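Local coordinates for stage III sporulation protein AB (Bacillus subtilis, PDB 6BS9) that is essential for sporulation and probably serves in a secretion-system-like transport apparatus, here as a helical piece that holds most of the protein, at residues Q12-A15 with A16-L20; Q44-S47 with T48-A52; T66-E69 with Q70-K74; L79-K82 with K83-E87; R101-Q104 with Q105-K109. All coordinates share one frame; numbering follows the deposited sequence. Where two conformers were deposited one is given.

Contact 1: Q12-A15 with A16-L20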
loop_
_atom_site.group_PDB
_atom_site.type_symbol
_atom_site.label_atom_id
_atom_site.label_comp_id
_atom_site.label_asym_id
_atom_site.label_seq_id
_atom_site.Cartn_x
_atom_site.Cartn_y
_atom_site.Cartn_z
ATOM N N GLN A 12 -1.747 -5.887 6.868
ATOM C CA GLN A 12 -0.506 -5.079 6.931
ATOM C C GLN A 12 -0.523 -3.869 6.010
ATOM O O GLN A 12 -0.065 -2.811 6.396
ATOM C CB GLN A 12 0.701 -5.958 6.512
ATOM C CG GLN A 12 1.119 -6.997 7.544
ATOM C CD GLN A 12 2.183 -7.934 6.994
ATOM O OE1 GLN A 12 2.221 -8.281 5.820
ATOM N NE2 GLN A 12 3.068 -8.324 7.848
ATOM N N LEU A 13 -1.037 -4.053 4.762
ATOM C CA LEU A 13 -1.155 -2.949 3.819
ATOM C C LEU A 13 -2.120 -1.867 4.324
ATOM O O LEU A 13 -1.816 -0.683 4.238
ATOM C CB LEU A 13 -1.578 -3.466 2.468
ATOM C CG LEU A 13 -0.461 -4.156 1.689
ATOM C CD1 LEU A 13 -1.055 -4.959 0.587
ATOM C CD2 LEU A 13 0.526 -3.162 1.132
ATOM N N ARG A 14 -3.240 -2.279 4.900
ATOM C CA ARG A 14 -4.204 -1.344 5.493
ATOM C C ARG A 14 -3.556 -0.540 6.626
ATOM O O ARG A 14 -3.811 0.650 6.752
ATOM C CB ARG A 14 -5.358 -2.198 6.036
ATOM C CG ARG A 14 -6.694 -1.562 6.462
ATOM C CD ARG A 14 -7.527 -0.761 5.458
ATOM N NE ARG A 14 -8.453 0.048 6.230
ATOM C CZ ARG A 14 -8.089 1.039 7.030
ATOM N NH1 ARG A 14 -6.812 1.436 7.101
ATOM N NH2 ARG A 14 -9.028 1.637 7.742
ATOM N N ALA A 15 -2.720 -1.177 7.450
ATOM C CA ALA A 15 -2.018 -0.491 8.508
ATOM C C ALA A 15 -1.063 0.563 7.942
ATOM O O ALA A 15 -1.029 1.698 8.378
ATOM C CB ALA A 15 -1.252 -1.500 9.387
ATOM N N ALA A 16 -0.222 0.129 7.020
ATOM C CA ALA A 16 0.794 0.955 6.474
ATOM C C ALA A 16 0.179 2.120 5.695
ATOM O O ALA A 16 0.617 3.270 5.873
ATOM C CB ALA A 16 1.646 0.111 5.535
ATOM N N LEU A 17 -0.807 1.835 4.825
ATOM C CA LEU A 17 -1.471 2.927 4.099
ATOM C C LEU A 17 -2.267 3.908 4.965
ATOM O O LEU A 17 -2.311 5.114 4.699
ATOM C CB LEU A 17 -2.360 2.369 2.992
ATOM C CG LEU A 17 -1.584 1.496 1.960
ATOM C CD1 LEU A 17 -2.490 1.113 0.798
ATOM C CD2 LEU A 17 -0.328 2.148 1.450
ATOM N N GLN A 18 -2.824 3.433 6.050
ATOM C CA GLN A 18 -3.429 4.371 6.990
ATOM C C GLN A 18 -2.379 5.343 7.540
ATOM O O GLN A 18 -2.615 6.548 7.645
ATOM C CB GLN A 18 -4.078 3.620 8.085
ATOM C CG GLN A 18 -4.728 4.463 9.128
ATOM C CD GLN A 18 -5.320 3.564 10.178
ATOM O OE1 GLN A 18 -6.484 3.223 10.123
ATOM N NE2 GLN A 18 -4.488 3.139 11.123
ATOM N N SER A 19 -1.189 4.845 7.823
ATOM C CA SER A 19 -0.105 5.734 8.321
ATOM C C SER A 19 0.411 6.671 7.296
ATOM O O SER A 19 0.613 7.838 7.554
ATOM C CB SER A 19 0.988 4.896 8.884
ATOM O OG SER A 19 0.471 4.202 10.012
ATOM N N LEU A 20 0.483 6.208 6.067
ATOM C CA LEU A 20 0.901 7.123 5.023
ATOM C C LEU A 20 -0.151 8.170 4.719
ATOM O O LEU A 20 0.213 9.323 4.468
ATOM C CB LEU A 20 1.214 6.421 3.722
ATOM C CG LEU A 20 2.437 5.545 3.633
ATOM C CD1 LEU A 20 2.638 5.060 2.223
ATOM C CD2 LEU A 20 3.718 6.183 4.162
#

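Contact 2: Q44-S47 with T48-A52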
loop_
_atom_site.group_PDB
_atom_site.type_symbol
_atom_site.label_atom_id
_atom_site.label_comp_id
_atom_site.label_asym_id
_atom_site.label_seq_id
_atom_site.Cartn_x
_atom_site.Cartn_y
_atom_site.Cartn_z
ATOM N N GLN A 44 8.538 -8.899 6.239
ATOM C CA GLN A 44 8.646 -9.206 4.821
ATOM C C GLN A 44 7.558 -10.174 4.453
ATOM O O GLN A 44 7.147 -10.917 5.296
ATOM C CB GLN A 44 9.968 -9.863 4.520
ATOM C CG GLN A 44 11.149 -8.985 4.876
ATOM C CD GLN A 44 11.455 -8.034 3.805
ATOM O OE1 GLN A 44 10.585 -7.587 2.981
ATOM N NE2 GLN A 44 12.753 -7.771 3.707
ATOM N N PRO A 45 7.084 -10.150 3.226
ATOM C CA PRO A 45 7.629 -9.335 2.096
ATOM C C PRO A 45 6.996 -7.933 1.912
ATOM O O PRO A 45 7.557 -7.126 1.159
ATOM C CB PRO A 45 7.334 -10.212 0.856
ATOM C CG PRO A 45 6.103 -10.970 1.276
ATOM C CD PRO A 45 6.257 -11.265 2.764
ATOM N N VAL A 46 5.917 -7.607 2.638
ATOM C CA VAL A 46 5.268 -6.301 2.462
ATOM C C VAL A 46 6.181 -5.141 2.801
ATOM O O VAL A 46 6.183 -4.129 2.119
ATOM C CB VAL A 46 3.980 -6.218 3.288
ATOM C CG1 VAL A 46 3.385 -4.844 3.291
ATOM C CG2 VAL A 46 2.932 -7.188 2.710
ATOM N N SER A 47 7.005 -5.306 3.821
ATOM C CA SER A 47 8.051 -4.319 4.152
ATOM C C SER A 47 8.841 -3.775 2.967
ATOM O O SER A 47 9.030 -2.561 2.845
ATOM C CB SER A 47 9.069 -4.942 5.109
ATOM O OG SER A 47 10.039 -4.013 5.467
ATOM N N THR A 48 9.191 -4.648 2.036
ATOM C CA THR A 48 9.965 -4.257 0.853
ATOM C C THR A 48 9.245 -3.311 -0.118
ATOM O O THR A 48 9.853 -2.437 -0.751
ATOM C CB THR A 48 10.450 -5.502 0.098
ATOM O OG1 THR A 48 11.221 -6.285 1.014
ATOM C CG2 THR A 48 11.396 -5.082 -1.032
ATOM N N LEU A 49 7.921 -3.376 -0.150
ATOM C CA LEU A 49 7.178 -2.380 -0.904
ATOM C C LEU A 49 7.524 -0.975 -0.384
ATOM O O LEU A 49 7.686 -0.059 -1.174
ATOM C CB LEU A 49 5.671 -2.662 -0.828
ATOM C CG LEU A 49 4.709 -1.625 -1.442
ATOM C CD1 LEU A 49 4.938 -1.353 -2.909
ATOM C CD2 LEU A 49 3.293 -2.128 -1.275
ATOM N N PHE A 50 7.597 -0.826 0.948
ATOM C CA PHE A 50 7.739 0.465 1.579
ATOM C C PHE A 50 9.172 0.955 1.591
ATOM O O PHE A 50 9.391 2.166 1.409
ATOM C CB PHE A 50 7.072 0.502 2.987
ATOM C CG PHE A 50 5.593 0.381 2.884
ATOM C CD1 PHE A 50 4.830 1.480 2.532
ATOM C CD2 PHE A 50 5.012 -0.897 2.853
ATOM C CE1 PHE A 50 3.510 1.347 2.260
ATOM C CE2 PHE A 50 3.663 -1.032 2.639
ATOM C CZ PHE A 50 2.905 0.095 2.330
ATOM N N SER A 51 10.122 0.048 1.713
ATOM C CA SER A 51 11.539 0.453 1.561
ATOM C C SER A 51 11.890 0.783 0.109
ATOM O O SER A 51 12.574 1.769 -0.131
ATOM C CB SER A 51 12.555 -0.601 2.160
ATOM O OG SER A 51 12.353 -1.854 1.639
ATOM N N ALA A 52 11.390 -0.003 -0.835
ATOM C CA ALA A 52 11.535 0.368 -2.255
ATOM C C ALA A 52 10.923 1.719 -2.609
ATOM O O ALA A 52 11.534 2.472 -3.348
ATOM C CB ALA A 52 10.929 -0.685 -3.121
#

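Contact 3: T66-E69 with Q70-K74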
loop_
_atom_site.group_PDB
_atom_site.type_symbol
_atom_site.label_atom_id
_atom_site.label_comp_id
_atom_site.label_asym_id
_atom_site.label_seq_id
_atom_site.Cartn_x
_atom_site.Cartn_y
_atom_site.Cartn_z
ATOM N N THR A 66 4.699 7.907 -9.582
ATOM C CA THR A 66 5.541 7.096 -10.415
ATOM C C THR A 66 6.373 6.175 -9.498
ATOM O O THR A 66 6.511 4.975 -9.784
ATOM C CB THR A 66 6.452 7.990 -11.287
ATOM O OG1 THR A 66 5.647 8.775 -12.168
ATOM C CG2 THR A 66 7.474 7.187 -12.103
ATOM N N ALA A 67 6.902 6.728 -8.415
ATOM C CA ALA A 67 7.703 5.937 -7.461
ATOM C C ALA A 67 6.930 4.787 -6.865
ATOM O O ALA A 67 7.471 3.665 -6.729
ATOM C CB ALA A 67 8.231 6.803 -6.333
ATOM N N TRP A 68 5.664 5.035 -6.571
ATOM C CA TRP A 68 4.804 3.976 -6.092
ATOM C C TRP A 68 4.563 2.835 -7.116
ATOM O O TRP A 68 4.722 1.640 -6.786
ATOM C CB TRP A 68 3.473 4.529 -5.655
ATOM C CG TRP A 68 2.638 3.498 -5.126
ATOM C CD1 TRP A 68 1.654 2.792 -5.786
ATOM C CD2 TRP A 68 2.706 2.930 -3.817
ATOM N NE1 TRP A 68 1.037 1.887 -4.920
ATOM C CE2 TRP A 68 1.685 1.936 -3.724
ATOM C CE3 TRP A 68 3.515 3.162 -2.684
ATOM C CZ2 TRP A 68 1.511 1.180 -2.575
ATOM C CZ3 TRP A 68 3.300 2.424 -1.524
ATOM C CH2 TRP A 68 2.317 1.482 -1.474
ATOM N N GLU A 69 4.212 3.215 -8.332
ATOM C CA GLU A 69 3.965 2.245 -9.406
ATOM C C GLU A 69 5.172 1.368 -9.644
ATOM O O GLU A 69 5.043 0.149 -9.731
ATOM C CB GLU A 69 3.581 2.901 -10.740
ATOM C CG GLU A 69 2.138 2.661 -11.096
ATOM C CD GLU A 69 1.198 3.758 -10.670
ATOM O OE1 GLU A 69 1.264 4.803 -11.360
ATOM O OE2 GLU A 69 0.383 3.520 -9.725
ATOM N N GLN A 70 6.339 1.988 -9.721
ATOM C CA GLN A 70 7.596 1.269 -9.925
ATOM C C GLN A 70 7.873 0.301 -8.766
ATOM O O GLN A 70 8.231 -0.827 -8.982
ATOM C CB GLN A 70 8.739 2.274 -10.110
ATOM C CG GLN A 70 9.705 1.953 -11.240
ATOM C CD GLN A 70 10.746 3.056 -11.494
ATOM O OE1 GLN A 70 11.966 2.809 -11.413
ATOM N NE2 GLN A 70 10.273 4.288 -11.806
ATOM N N SER A 71 7.659 0.737 -7.530
ATOM C CA SER A 71 7.921 -0.119 -6.398
ATOM C C SER A 71 6.962 -1.266 -6.336
ATOM O O SER A 71 7.318 -2.408 -6.064
ATOM C CB SER A 71 7.859 0.682 -5.092
ATOM O OG SER A 71 8.608 1.876 -5.176
ATOM N N LEU A 72 5.741 -0.964 -6.652
ATOM C CA LEU A 72 4.737 -1.996 -6.715
ATOM C C LEU A 72 5.063 -3.152 -7.702
ATOM O O LEU A 72 4.892 -4.342 -7.369
ATOM C CB LEU A 72 3.385 -1.335 -7.024
ATOM C CG LEU A 72 2.157 -2.224 -7.095
ATOM C CD1 LEU A 72 1.908 -2.883 -5.737
ATOM C CD2 LEU A 72 0.966 -1.374 -7.553
ATOM N N LYS A 73 5.458 -2.803 -8.916
ATOM C CA LYS A 73 5.805 -3.802 -9.960
ATOM C C LYS A 73 7.015 -4.610 -9.568
ATOM O O LYS A 73 7.098 -5.821 -9.782
ATOM C CB LYS A 73 6.043 -3.127 -11.321
ATOM C CG LYS A 73 4.763 -2.523 -11.944
ATOM C CD LYS A 73 4.867 -2.235 -13.447
ATOM C CE LYS A 73 5.027 -0.768 -13.887
ATOM N NZ LYS A 73 3.838 -0.173 -14.578
ATOM N N LYS A 74 7.971 -3.911 -8.996
ATOM C CA LYS A 74 9.200 -4.531 -8.564
ATOM C C LYS A 74 8.906 -5.599 -7.511
ATOM O O LYS A 74 9.519 -6.657 -7.534
ATOM C CB LYS A 74 10.129 -3.405 -8.065
ATOM C CG LYS A 74 11.588 -3.711 -7.778
ATOM C CD LYS A 74 12.195 -2.558 -6.921
ATOM C CE LYS A 74 13.539 -2.946 -6.223
ATOM N NZ LYS A 74 14.565 -3.677 -7.046
#

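Contact 4: L79-K82 with K83-E87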
loop_
_atom_site.group_PDB
_atom_site.type_symbol
_atom_site.label_atom_id
_atom_site.label_comp_id
_atom_site.label_asym_id
_atom_site.label_seq_id
_atom_site.Cartn_x
_atom_site.Cartn_y
_atom_site.Cartn_z
ATOM N N LEU A 79 4.654 -11.019 -3.265
ATOM C CA LEU A 79 3.496 -10.909 -2.400
ATOM C C LEU A 79 2.585 -12.069 -2.702
ATOM O O LEU A 79 2.796 -12.782 -3.681
ATOM C CB LEU A 79 2.803 -9.567 -2.624
ATOM C CG LEU A 79 3.694 -8.325 -2.518
ATOM C CD1 LEU A 79 2.828 -7.094 -2.652
ATOM C CD2 LEU A 79 4.502 -8.245 -1.203
ATOM N N SER A 80 1.597 -12.257 -1.837
ATOM C CA SER A 80 0.609 -13.355 -1.921
ATOM C C SER A 80 -0.803 -12.781 -2.145
ATOM O O SER A 80 -1.757 -13.212 -1.547
ATOM C CB SER A 80 0.671 -14.213 -0.661
ATOM O OG SER A 80 1.959 -14.799 -0.565
ATOM N N LEU A 81 -0.912 -11.851 -3.081
ATOM C CA LEU A 81 -2.150 -11.162 -3.351
ATOM C C LEU A 81 -2.717 -11.513 -4.740
ATOM O O LEU A 81 -2.001 -11.935 -5.601
ATOM C CB LEU A 81 -1.873 -9.656 -3.225
ATOM C CG LEU A 81 -1.316 -9.158 -1.870
ATOM C CD1 LEU A 81 -1.034 -7.679 -1.887
ATOM C CD2 LEU A 81 -2.250 -9.520 -0.711
ATOM N N LYS A 82 -3.984 -11.229 -4.939
ATOM C CA LYS A 82 -4.671 -11.367 -6.225
ATOM C C LYS A 82 -4.681 -10.061 -7.005
ATOM O O LYS A 82 -4.324 -8.997 -6.491
ATOM C CB LYS A 82 -6.093 -11.896 -6.009
ATOM C CG LYS A 82 -6.099 -13.228 -5.252
ATOM C CD LYS A 82 -7.481 -13.771 -5.033
ATOM C CE LYS A 82 -7.856 -14.893 -5.977
ATOM N NZ LYS A 82 -7.234 -16.183 -5.532
ATOM N N LYS A 83 -5.014 -10.173 -8.275
ATOM C CA LYS A 83 -5.034 -9.036 -9.195
ATOM C C LYS A 83 -5.895 -7.892 -8.698
ATOM O O LYS A 83 -5.564 -6.731 -8.879
ATOM C CB LYS A 83 -5.466 -9.478 -10.625
ATOM C CG LYS A 83 -4.912 -8.556 -11.731
ATOM C CD LYS A 83 -3.355 -8.504 -11.716
ATOM C CE LYS A 83 -2.759 -7.779 -12.933
ATOM N NZ LYS A 83 -1.263 -7.695 -12.938
ATOM N N SER A 84 -7.005 -8.228 -8.062
ATOM C CA SER A 84 -7.883 -7.218 -7.449
ATOM C C SER A 84 -7.096 -6.349 -6.467
ATOM O O SER A 84 -7.190 -5.133 -6.562
ATOM C CB SER A 84 -9.132 -7.845 -6.852
ATOM O OG SER A 84 -8.706 -8.853 -5.939
ATOM N N GLU A 85 -6.228 -6.938 -5.640
ATOM C CA GLU A 85 -5.348 -6.114 -4.778
ATOM C C GLU A 85 -4.363 -5.236 -5.563
ATOM O O GLU A 85 -4.083 -4.091 -5.165
ATOM C CB GLU A 85 -4.558 -6.968 -3.761
ATOM C CG GLU A 85 -5.378 -7.520 -2.610
ATOM C CD GLU A 85 -6.133 -8.793 -2.954
ATOM O OE1 GLU A 85 -7.310 -8.693 -3.279
ATOM O OE2 GLU A 85 -5.538 -9.871 -2.950
ATOM N N TYR A 86 -3.778 -5.794 -6.624
ATOM C CA TYR A 86 -2.841 -5.055 -7.492
ATOM C C TYR A 86 -3.524 -3.794 -7.993
ATOM O O TYR A 86 -2.940 -2.703 -7.943
ATOM C CB TYR A 86 -2.351 -5.875 -8.722
ATOM C CG TYR A 86 -1.459 -5.049 -9.664
ATOM C CD1 TYR A 86 -0.108 -4.822 -9.366
ATOM C CD2 TYR A 86 -1.972 -4.486 -10.842
ATOM C CE1 TYR A 86 0.698 -4.078 -10.209
ATOM C CE2 TYR A 86 -1.166 -3.720 -11.690
ATOM C CZ TYR A 86 0.154 -3.495 -11.348
ATOM O OH TYR A 86 0.965 -2.738 -12.165
ATOM N N GLU A 87 -4.756 -3.949 -8.469
ATOM C CA GLU A 87 -5.479 -2.829 -9.039
ATOM C C GLU A 87 -5.783 -1.778 -7.964
ATOM O O GLU A 87 -5.650 -0.603 -8.200
ATOM C CB GLU A 87 -6.778 -3.302 -9.751
ATOM C CG GLU A 87 -6.536 -4.050 -11.087
ATOM C CD GLU A 87 -5.783 -3.234 -12.141
ATOM O OE1 GLU A 87 -6.039 -1.973 -12.253
ATOM O OE2 GLU A 87 -4.912 -3.844 -12.846
#

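Contact 5: R101-Q104 with Q105-K109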
loop_
_atom_site.group_PDB
_atom_site.type_symbol
_atom_site.label_atom_id
_atom_site.label_comp_id
_atom_site.label_asym_id
_atom_site.label_seq_id
_atom_site.Cartn_x
_atom_site.Cartn_y
_atom_site.Cartn_z
ATOM N N ARG A 101 -7.011 18.620 -2.741
ATOM C CA ARG A 101 -6.687 17.998 -1.448
ATOM C C ARG A 101 -7.798 17.039 -0.945
ATOM O O ARG A 101 -7.516 15.934 -0.483
ATOM C CB ARG A 101 -6.224 19.107 -0.465
ATOM C CG ARG A 101 -6.623 19.051 1.009
ATOM C CD ARG A 101 -7.602 20.162 1.269
ATOM N NE ARG A 101 -7.959 20.278 2.664
ATOM C CZ ARG A 101 -8.917 21.077 3.093
ATOM N NH1 ARG A 101 -9.645 21.798 2.229
ATOM N NH2 ARG A 101 -9.158 21.140 4.391
ATOM N N ILE A 102 -9.044 17.444 -1.105
ATOM C CA ILE A 102 -10.172 16.702 -0.538
ATOM C C ILE A 102 -10.422 15.454 -1.351
ATOM O O ILE A 102 -10.662 14.387 -0.795
ATOM C CB ILE A 102 -11.445 17.551 -0.508
ATOM C CG1 ILE A 102 -11.308 18.663 0.518
ATOM C CG2 ILE A 102 -12.695 16.731 -0.164
ATOM C CD1 ILE A 102 -12.262 19.829 0.279
ATOM N N SER A 103 -10.335 15.613 -2.669
ATOM C CA SER A 103 -10.495 14.507 -3.581
ATOM C C SER A 103 -9.401 13.450 -3.377
ATOM O O SER A 103 -9.690 12.265 -3.273
ATOM C CB SER A 103 -10.496 15.030 -5.017
ATOM O OG SER A 103 -10.915 14.033 -5.889
ATOM N N GLN A 104 -8.169 13.891 -3.198
ATOM C CA GLN A 104 -7.079 12.966 -2.909
ATOM C C GLN A 104 -7.360 12.165 -1.632
ATOM O O GLN A 104 -7.261 10.926 -1.591
ATOM C CB GLN A 104 -5.720 13.680 -2.777
ATOM C CG GLN A 104 -4.602 12.737 -2.325
ATOM C CD GLN A 104 -3.199 13.374 -2.319
ATOM O OE1 GLN A 104 -2.882 14.199 -1.434
ATOM N NE2 GLN A 104 -2.362 12.950 -3.229
ATOM N N GLN A 105 -7.712 12.893 -0.600
ATOM C CA GLN A 105 -8.014 12.286 0.682
ATOM C C GLN A 105 -9.106 11.214 0.567
ATOM O O GLN A 105 -8.961 10.117 1.101
ATOM C CB GLN A 105 -8.431 13.393 1.661
ATOM C CG GLN A 105 -8.241 13.031 3.101
ATOM C CD GLN A 105 -9.526 12.731 3.809
ATOM O OE1 GLN A 105 -10.232 13.647 4.257
ATOM N NE2 GLN A 105 -9.815 11.441 3.996
ATOM N N LYS A 106 -10.199 11.543 -0.133
ATOM C CA LYS A 106 -11.304 10.631 -0.296
ATOM C C LYS A 106 -10.906 9.448 -1.155
ATOM O O LYS A 106 -11.350 8.330 -0.873
ATOM C CB LYS A 106 -12.581 11.360 -0.811
ATOM C CG LYS A 106 -13.038 12.461 0.122
ATOM C CD LYS A 106 -13.381 11.909 1.526
ATOM C CE LYS A 106 -13.804 13.025 2.479
ATOM N NZ LYS A 106 -14.112 12.451 3.810
ATOM N N HIS A 107 -10.042 9.659 -2.148
ATOM C CA HIS A 107 -9.584 8.508 -2.955
ATOM C C HIS A 107 -8.618 7.598 -2.169
ATOM O O HIS A 107 -8.634 6.376 -2.361
ATOM C CB HIS A 107 -9.030 8.947 -4.324
ATOM C CG HIS A 107 -10.096 9.269 -5.327
ATOM N ND1 HIS A 107 -10.613 8.321 -6.184
ATOM C CD2 HIS A 107 -10.854 10.366 -5.504
ATOM C CE1 HIS A 107 -11.619 8.831 -6.879
ATOM N NE2 HIS A 107 -11.777 10.080 -6.493
ATOM N N ILE A 108 -7.859 8.167 -1.229
ATOM C CA ILE A 108 -7.047 7.335 -0.331
ATOM C C ILE A 108 -7.922 6.532 0.573
ATOM O O ILE A 108 -7.713 5.312 0.734
ATOM C CB ILE A 108 -6.056 8.122 0.517
ATOM C CG1 ILE A 108 -5.036 8.791 -0.405
ATOM C CG2 ILE A 108 -5.363 7.174 1.498
ATOM C CD1 ILE A 108 -4.017 9.714 0.254
ATOM N N LYS A 109 -8.956 7.175 1.117
ATOM C CA LYS A 109 -9.925 6.434 1.951
ATOM C C LYS A 109 -10.563 5.289 1.171
ATOM O O LYS A 109 -10.751 4.194 1.710
ATOM C CB LYS A 109 -10.965 7.390 2.488
ATOM C CG LYS A 109 -11.913 6.759 3.482
ATOM C CD LYS A 109 -12.979 7.729 3.884
ATOM C CE LYS A 109 -13.894 7.196 5.012
ATOM N NZ LYS A 109 -14.942 8.193 5.401
#

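Contact 1: Q12-A15 with A16-L20
Arg14 and Gln18 meet one turn apart on helix 2-26, and theirs is the main side-chain approach of this stretch. Arg14 NH1 comes within 3.5 Å of Gln18 OE1, while Gln18 CB lies in the guanidinium plane, at its edge, 3.6 Å from Arg14 NH1. Guanidinium and amide are nearly perpendicular, with 82° between their planes, so the two groups do not stack. Arg14 gets there by leaving the backbone with CG beside its own carbonyl carbon (chi1 -167°) and then bending at chi2; it is modelled in two conformers, and in the one described NE forms a salt bridge with Glu116 of helix 101-128.

Beneath these side chains runs a regular ladder of backbone bonds. Leu17 N donates to Leu13 O at 2.8 Å with an N-H...O angle of 170°. The same oxygen is grazed by the Leu17 side chain, whose CG lies 3.2 Å from Leu13 O. Ala16 N reaches Gln12 O at 3.0 Å, and Ser19 N bonds Ala15 O at 3.2 Å. A weak bond from Ser19 OG to Ala15 O is possible, but its proton has another acceptor within reach.

Outward, Leu13 packs on Leu49, Ala16 on Phe50 and Ile38, and Leu17 on Leu112 and Leu115. Burial of Leu13, Ala16, Leu17 and Leu20, against exposure of Ala15 and Gln18, marks this as an amphipathic helix inside an all-helical bundle.

Contact 2: Q44-S47 with T48-A52
Phe50 reaches back one turn to Val46 at the start of helix 46-58, with CG anti to its carbonyl carbon (chi1 -67°), turning the ring that way. Phe50 CB stands 3.6 Å from Ser47 O. Phe50 CD2 passes Val46 O at 3.5 Å. Phe50 CE2 meets Val46 CG1 at 3.9 Å; this methyl lies at the edge, in the ring plane, and the two side chains point the same way. One ring face is taken by Leu49 CG, 4.2 Å above the plane and offset toward the rim.

The helix begins with i to i+3 bonds, Thr48 N to Pro45 O at 3.1 Å and Leu49 N to Val46 O at 3.0 Å. Ser47 O accepts two amides: Phe50 N at 2.9 Å, from well above the carbonyl plane, and Ser51 N at 3.0 Å, in that plane. Ahead of the cis peptide bond into Pro45, Gln44 folds its amide back so that OE1 accepts from Thr48 OG1, at a very short and doubtful length. Ser47 OG is bonded to Ala39 O.

Among its neighbours, Pro45 packs on Gln9 of helix 2-26, Phe50 on Ile38 of helix 31-41 and Leu49 on Trp68 of helix 64-75.

Contact 3: T66-E69 with Q70-K74
Ser71 folding back onto Ala67 is an i to i+4 bond from side chain to backbone inside helix 64-75, an amphipathic member of the helical bundle with helices 46-58 and 83-95 beside it. Ala67 O accepts twice from this one residue: Ser71 OG donates at 2.6 Å and Ser71 N at 3.0 Å. The two donors arrive on opposite faces of the carbonyl plane, each tilted about 30° from it. The hydroxyl is brought there by a chi1 of -48°, which places OG next to the residue's own N. A buried serine hydroxyl thereby finds its acceptor within its own helix.

The neighbouring bonds follow the ordinary helical pattern, with Leu72 N to Trp68 O at 2.8 Å and an N-H...O angle of 163°. On the exposed side the Thr66 and Gln70 side chains lie next to each other, pointing the same way, with Thr66 CG2 4.0 Å from Gln70 NE2.

Facing the interior, Trp68 is held by NE1, which bonds Leu89 O, and by edge-to-face packing with Phe53 and Phe92. Leu72 crosses the indole at a slant, and its CD2 methyl stops 4.2 Å from Trp68 NE1.

Contact 4: L79-K82 with K83-E87
Glu85 turns its carboxylate back to the start of its own helix, where the backbone amide of Lys82 meets it. The hydrogen bond from Lys82 N to Glu85 OE2 is 2.9 Å long and nearly straight (165°), though the donor arrives from above the carboxylate plane, 48° out of it. The chain of Glu85 doubles back because chi2 is bent to 82°, bringing OE2 back to the loop residue Lys82. A second polar grip comes from Ser84 OG, which donates to Glu85 OE1 at 3.0 Å, also from above the plane. The backbone adds the bond from Tyr86 N to Lys82 O, rather long at 3.3 Å.

Charge accompanies these bonds. Glu85 OE2 forms a salt bridge with Arg6 NE of helix 2-26, so one oxygen serves both the loop amide and a second helix; arginine and amide together would probably stabilise the ionised carboxylate. Lys82 has a sulfate ion about 4 Å from its side chain, probably from the crystallisation liquor. Farther along, Lys83 NZ stands 3.9 Å above one face of the Tyr86 ring, offset toward its rim.

The apolar side of the contact is Leu81 against the aliphatic part of Glu85: the two cross at about a right angle, with Leu81 CB 3.8 Å from Glu85 CB, and Leu81 continues onto Leu13 and Trp76.

With Lys82 as N-cap and Glu85 three residues later, this is the half of a capping box in which the N3 side chain accepts from the N-cap amide; Lys82 lacks a side-chain acceptor, so the box at the start of helix 83-95 is incomplete.

Contact 5: R101-Q104 with Q105-K109
The opening turns of helix 101-128, the longest helix of the chain, bring Ser103 against His107 and Gln104 against Ile108 in successive i to i+4 pairs. His107 presents its ring edge to the backbone: His107 CD2 lies 3.2 Å from Ser103 O, which sits in the ring plane, and 3.7 Å from Ser103 OG. A chi1 of -78° keeps the imidazole near its own backbone N and hence over the preceding turn. The same oxygen takes the proper helical bond, His107 N to Ser103 O at 2.9 Å.

Gln104 and Ile108 run side by side, pointing the same way, with Gln104 CG 4.0 Å from Ile108 CD1. Beyond that methylene the glutamine is extended, and NE2 ends in a hydrogen bond to Thr95 O of helix 83-95. Their backbone link, Ile108 N to Gln104 O, measures 2.8 Å. Lys106 grazes its own acceptor with its side chain, Lys106 CG being 3.2 Å from Ile102 O, before bending away.

Ser103 N is bonded to Asp100 OD2 just ahead of the helix. These first turns of helix 101-128 dock through Gln104 on Ile24 and Met25 of helix 2-26 and through Ile108 on Phe92 and Thr95 of helix 83-95, with Lys106 and His107 exposed.

In the fold
Contact 1 lies nearest the centre of the chain, about 6 Å from it, and touches three others. Ala16 CB meets Phe50 CZ of contact 2 at 3.4 Å, Leu17 CD2 meets Trp68 CH2 of contact 3 at 4.0 Å, and Leu13 CD1 meets Leu81 CD1 of contact 4 at 3.7 Å. Contacts 2 and 3 join through Leu49 CD2 and Trp68 CH2, 3.7 Å apart, and contacts 3 and 4 through Leu72 CD2 and Tyr86 CE1 at 3.8 Å. Contact 5 stands apart, its nearest atoms about 5 Å from contact 1. Sulfate ions, probably from the crystallisation liquor, lie about 4 Å from the Lys82 side chain and about 5 Å from that of Ser103; they do not establish a functional site.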